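PDB 3S9X: ASCH domain, which is of unknown function but carries an ASCH domain of the PUA clan, members of which are often associated with RNA binding. Local coordinates for residues D40-N43 with A44-A48; M6-R9 with S10-L14. One frame throughout, in Å; residues are numbered along the deposited sequence. Where two conformers were deposited one is given.

Overall arrangement
From the N terminus the chain enters contact 2 at residues 6-14, where helix 8-19 begins, and reaches contact 1 at residues 40-48, where helix 41-52 begins after strand 32-35. Neither contact closes a long loop: each lies within the first turns of its helix, its backbone bonds joining residues four apart. They neither nest nor cross, and the centres of contact 1 and contact 2 are about 20 Å apart. Contact 2 sits against strands 32-35, 79-83 and 89-102 of the mixed sheet. Side chains of contact 1 touch loops, C47 meeting C38 and E116. Both helix starts reach the connection between strands 79-83 and 89-102: R9 bonds to D86, and N45 to W85.

Contact 1: residues D40-N43 with A44-A48; sequences DEYN and ANVCA
D40 and A44 face each other across the first turn of helix 41-52, with D40 as its N-cap. A44 N donates to D40 O over 2.9 Å, while D40 OD2 turns back to accept from N43 N at 2.9 Å. That capping bond is almost straight (171°) and meets the oxygen from above the carboxylate plane. Aspartate suits the place because its short arm brings an acceptor to an amide that has no earlier helical carbonyl to bind, and its charge is probably stabilised by the helix start.

The tight side belongs to buried A44 and C47. A44 CB lies 3.3 Å from D40 O, so close that alanine's bare methyl suits the buried turn. C47 CB likewise lies 3.3 Å from N43 O, to which C47 N bonds at 2.8 Å, and its small side chain meets C38 and E116.

Toward solvent the packing is looser. The E41 chain runs out extended, its CG anti to the backbone N (chi1 177°), and crosses N45 obliquely, with carboxylate and amide planes 85° apart. A water lies between their ends, accepting from N45 ND2 at 2.9 Å and sitting 2.7 Å from E41 OE2. The other end of this amide, N45 OD1, accepts from W85 N, which ties the helix to a neighbouring loop. Exposed Y42, next after E41, presents a ring face to V46 one turn further on, a CH-pi contact in which V46 CG2 stands 3.9 Å above the Y42 ring plane, offset toward the rim by CZ.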
loop_
_atom_site.group_PDB
_atom_site.type_symbol
_atom_site.label_atom_id
_atom_site.label_comp_id
_atom_site.label_asym_id
_atom_site.label_seq_id
_atom_site.Cartn_x
_atom_site.Cartn_y
_atom_site.Cartn_z
ATOM N N ASP A 40 -11.618 -6.156 1.180
ATOM C CA ASP A 40 -12.793 -6.417 2.017
ATOM C C ASP A 40 -12.707 -5.605 3.298
ATOM O O ASP A 40 -11.620 -5.202 3.673
ATOM C CB ASP A 40 -12.965 -7.922 2.317
ATOM C CG ASP A 40 -11.847 -8.486 3.198
ATOM O OD1 ASP A 40 -10.767 -8.960 2.677
ATOM O OD2 ASP A 40 -11.918 -8.387 4.413
ATOM N N GLU A 41 -13.837 -5.351 3.918
ATOM C CA GLU A 41 -13.913 -4.492 5.072
ATOM C C GLU A 41 -13.071 -4.982 6.253
ATOM O O GLU A 41 -12.353 -4.200 6.873
ATOM C CB GLU A 41 -15.402 -4.345 5.451
ATOM C CG GLU A 41 -15.636 -3.522 6.694
ATOM C CD GLU A 41 -17.089 -3.215 6.937
ATOM O OE1 GLU A 41 -17.960 -3.997 6.461
ATOM O OE2 GLU A 41 -17.415 -2.312 7.680
ATOM N N TYR A 42 -13.180 -6.255 6.567
ATOM C CA TYR A 42 -12.518 -6.772 7.723
ATOM C C TYR A 42 -11.019 -6.537 7.580
ATOM O O TYR A 42 -10.368 -6.035 8.496
ATOM C CB TYR A 42 -12.808 -8.287 7.829
ATOM C CG TYR A 42 -11.918 -8.966 8.793
ATOM C CD1 TYR A 42 -12.174 -8.933 10.126
ATOM C CD2 TYR A 42 -10.751 -9.557 8.349
ATOM C CE1 TYR A 42 -11.235 -9.516 11.051
ATOM C CE2 TYR A 42 -9.870 -10.110 9.204
ATOM C CZ TYR A 42 -10.090 -10.094 10.519
ATOM O OH TYR A 42 -9.107 -10.621 11.345
ATOM N N ASN A 43 -10.446 -6.957 6.439
ATOM C CA ASN A 43 -8.990 -6.816 6.249
ATOM C C ASN A 43 -8.600 -5.339 6.046
ATOM O O ASN A 43 -7.551 -4.959 6.531
ATOM C CB ASN A 43 -8.491 -7.663 5.101
ATOM C CG ASN A 43 -8.470 -9.145 5.462
ATOM O OD1 ASN A 43 -9.169 -9.955 4.848
ATOM N ND2 ASN A 43 -7.715 -9.461 6.420
ATOM N N ALA A 44 -9.444 -4.518 5.395
ATOM C CA ALA A 44 -9.112 -3.089 5.223
ATOM C C ALA A 44 -8.911 -2.434 6.582
ATOM O O ALA A 44 -8.001 -1.683 6.817
ATOM C CB ALA A 44 -10.161 -2.361 4.441
ATOM N N ASN A 45 -9.814 -2.772 7.514
ATOM C CA ASN A 45 -9.793 -2.091 8.802
ATOM C C ASN A 45 -8.668 -2.609 9.655
ATOM O O ASN A 45 -8.005 -1.830 10.389
ATOM C CB ASN A 45 -11.157 -2.162 9.479
ATOM C CG ASN A 45 -12.236 -1.368 8.706
ATOM O OD1 ASN A 45 -11.880 -0.628 7.810
ATOM N ND2 ASN A 45 -13.517 -1.560 9.014
ATOM N N VAL A 46 -8.494 -3.929 9.671
ATOM C CA VAL A 46 -7.342 -4.540 10.381
ATOM C C VAL A 46 -6.027 -3.993 9.833
ATOM O O VAL A 46 -5.130 -3.581 10.594
ATOM C CB VAL A 46 -7.418 -6.110 10.342
ATOM C CG1 VAL A 46 -6.014 -6.730 10.607
ATOM C CG2 VAL A 46 -8.471 -6.616 11.305
ATOM N N CYS A 47 -5.892 -3.929 8.518
ATOM C CA CYS A 47 -4.625 -3.415 7.953
ATOM C C CYS A 47 -4.403 -1.925 8.240
ATOM O O CYS A 47 -3.270 -1.553 8.507
ATOM C CB CYS A 47 -4.538 -3.642 6.462
ATOM S SG CYS A 47 -4.033 -5.341 6.046
ATOM N N ALA A 48 -5.456 -1.108 8.208
ATOM C CA ALA A 48 -5.225 0.300 8.549
ATOM C C ALA A 48 -4.644 0.379 9.962
ATOM O O ALA A 48 -3.764 1.185 10.245
ATOM C CB ALA A 48 -6.492 1.075 8.430
HETATM O O HOH W 1 -15.872 -0.130 8.054
#

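Contact 2: residues M6-R9 with S10-L14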
loop_
_atom_site.group_PDB
_atom_site.type_symbol
_atom_site.label_atom_id
_atom_site.label_comp_id
_atom_site.label_asym_id
_atom_site.label_seq_id
_atom_site.Cartn_x
_atom_site.Cartn_y
_atom_site.Cartn_z
HETATM N N MSE A 6 -8.829 15.168 -4.218
HETATM C CA MSE A 6 -8.860 14.126 -3.190
HETATM C C MSE A 6 -10.176 14.324 -2.411
HETATM O O MSE A 6 -10.617 15.394 -2.068
HETATM C CB MSE A 6 -7.615 14.295 -2.309
HETATM C CG MSE A 6 -7.526 13.220 -1.230
HETATM SE SE MSE A 6 -5.927 13.393 -0.162
HETATM C CE MSE A 6 -4.711 12.642 -1.520
ATOM N N GLU A 7 -10.700 13.195 -1.981
ATOM C CA GLU A 7 -11.913 13.163 -1.138
ATOM C C GLU A 7 -11.668 14.015 0.102
ATOM O O GLU A 7 -10.574 13.970 0.698
ATOM C CB GLU A 7 -12.242 11.712 -0.794
ATOM C CG GLU A 7 -13.626 11.489 -0.217
ATOM C CD GLU A 7 -13.839 11.811 1.258
ATOM O OE1 GLU A 7 -12.841 11.857 1.958
ATOM O OE2 GLU A 7 -15.033 11.931 1.680
ATOM N N GLU A 8 -12.672 14.854 0.490
ATOM C CA GLU A 8 -12.439 15.901 1.446
ATOM C C GLU A 8 -11.895 15.502 2.764
ATOM O O GLU A 8 -11.071 16.202 3.354
ATOM C CB GLU A 8 -13.728 16.715 1.597
ATOM C CG GLU A 8 -13.505 17.988 2.498
ATOM C CD GLU A 8 -14.680 18.888 2.523
ATOM O OE1 GLU A 8 -15.683 18.549 3.123
ATOM O OE2 GLU A 8 -14.622 19.929 1.827
ATOM N N ARG A 9 -12.434 14.408 3.318
ATOM C CA ARG A 9 -11.954 14.004 4.641
ATOM C C ARG A 9 -10.445 13.714 4.599
ATOM O O ARG A 9 -9.680 14.115 5.499
ATOM C CB ARG A 9 -12.687 12.768 5.212
ATOM C CG ARG A 9 -14.186 12.964 5.452
ATOM C CD ARG A 9 -14.950 11.654 5.622
ATOM N NE ARG A 9 -15.071 10.927 4.379
ATOM C CZ ARG A 9 -15.317 9.627 4.295
ATOM N NH1 ARG A 9 -15.485 8.842 5.386
ATOM N NH2 ARG A 9 -15.384 9.053 3.098
ATOM N N SER A 10 -9.995 12.994 3.553
ATOM C CA SER A 10 -8.614 12.691 3.406
ATOM C C SER A 10 -7.768 13.910 3.031
ATOM O O SER A 10 -6.644 14.100 3.529
ATOM C CB SER A 10 -8.406 11.623 2.353
ATOM O OG SER A 10 -8.734 10.357 2.889
ATOM N N GLN A 11 -8.310 14.822 2.185
ATOM C CA GLN A 11 -7.629 16.086 1.869
ATOM C C GLN A 11 -7.356 16.902 3.116
ATOM O O GLN A 11 -6.237 17.418 3.310
ATOM C CB GLN A 11 -8.477 16.888 0.857
ATOM C CG GLN A 11 -7.793 18.113 0.395
ATOM C CD GLN A 11 -8.348 18.699 -0.890
ATOM O OE1 GLN A 11 -7.943 19.795 -1.224
ATOM N NE2 GLN A 11 -9.234 17.963 -1.613
ATOM N N LEU A 12 -8.355 17.053 3.988
ATOM C CA LEU A 12 -8.177 17.777 5.217
ATOM C C LEU A 12 -7.093 17.182 6.071
ATOM O O LEU A 12 -6.291 17.888 6.713
ATOM C CB LEU A 12 -9.503 17.979 5.976
ATOM C CG LEU A 12 -10.546 18.867 5.351
ATOM C CD1 LEU A 12 -11.875 18.662 6.051
ATOM C CD2 LEU A 12 -10.085 20.246 5.450
ATOM N N PHE A 13 -7.089 15.862 6.196
ATOM C CA PHE A 13 -6.122 15.153 7.039
ATOM C C PHE A 13 -4.729 15.361 6.502
ATOM O O PHE A 13 -3.770 15.606 7.259
ATOM C CB PHE A 13 -6.493 13.668 7.087
ATOM C CG PHE A 13 -5.866 12.841 8.191
ATOM C CD1 PHE A 13 -6.276 13.035 9.502
ATOM C CD2 PHE A 13 -5.015 11.831 7.903
ATOM C CE1 PHE A 13 -5.821 12.180 10.489
ATOM C CE2 PHE A 13 -4.589 10.965 8.896
ATOM C CZ PHE A 13 -4.965 11.151 10.186
ATOM N N LEU A 14 -4.575 15.207 5.182
ATOM C CA LEU A 14 -3.290 15.427 4.534
ATOM C C LEU A 14 -2.792 16.865 4.733
ATOM O O LEU A 14 -1.621 17.072 5.015
ATOM C CB LEU A 14 -3.424 15.143 3.067
ATOM C CG LEU A 14 -2.181 15.276 2.157
ATOM C CD1 LEU A 14 -0.900 14.559 2.674
ATOM C CD2 LEU A 14 -2.515 14.839 0.704
HETATM O O HOH W 2 -11.409 9.731 2.572
#
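M6 and L14 make the apolar part at the start of helix 8-19. Their side chains cross at about a right angle, with the selenium of selenomethionine M6 3.8 Å from L14 CD2. M6 runs straight from the backbone and bends only at its last torsion (chi3 -76°), laying SE 3.7 Å from S10 C. This long, flexible side chain also reaches F32 and A34 of strand 32-35.

The capping bonds centre on E7, the N-cap. A bend at chi2 (-79°) folds the carboxylate back over the helix start, where E7 OE1 accepts weakly from R9 N and S10 N; a water donates to E7 OE1 at 2.6 Å and accepts from S10 OG at 2.8 Å. Among the backbone bonds, Q11 N donates to E7 O at 2.8 Å.

In the salt bridge, R9 NE meets E7 OE2 at 2.9 Å on its syn side, though 28° out of the carboxylate plane; the oxygen lies in the guanidinium plane, while R9 NH1 reaches D86 O. With arginine on E7 OE2, and a water and two weakly bonded amides on E7 OE1, the carboxylate is probably kept ionised, its charge eased at both oxygens.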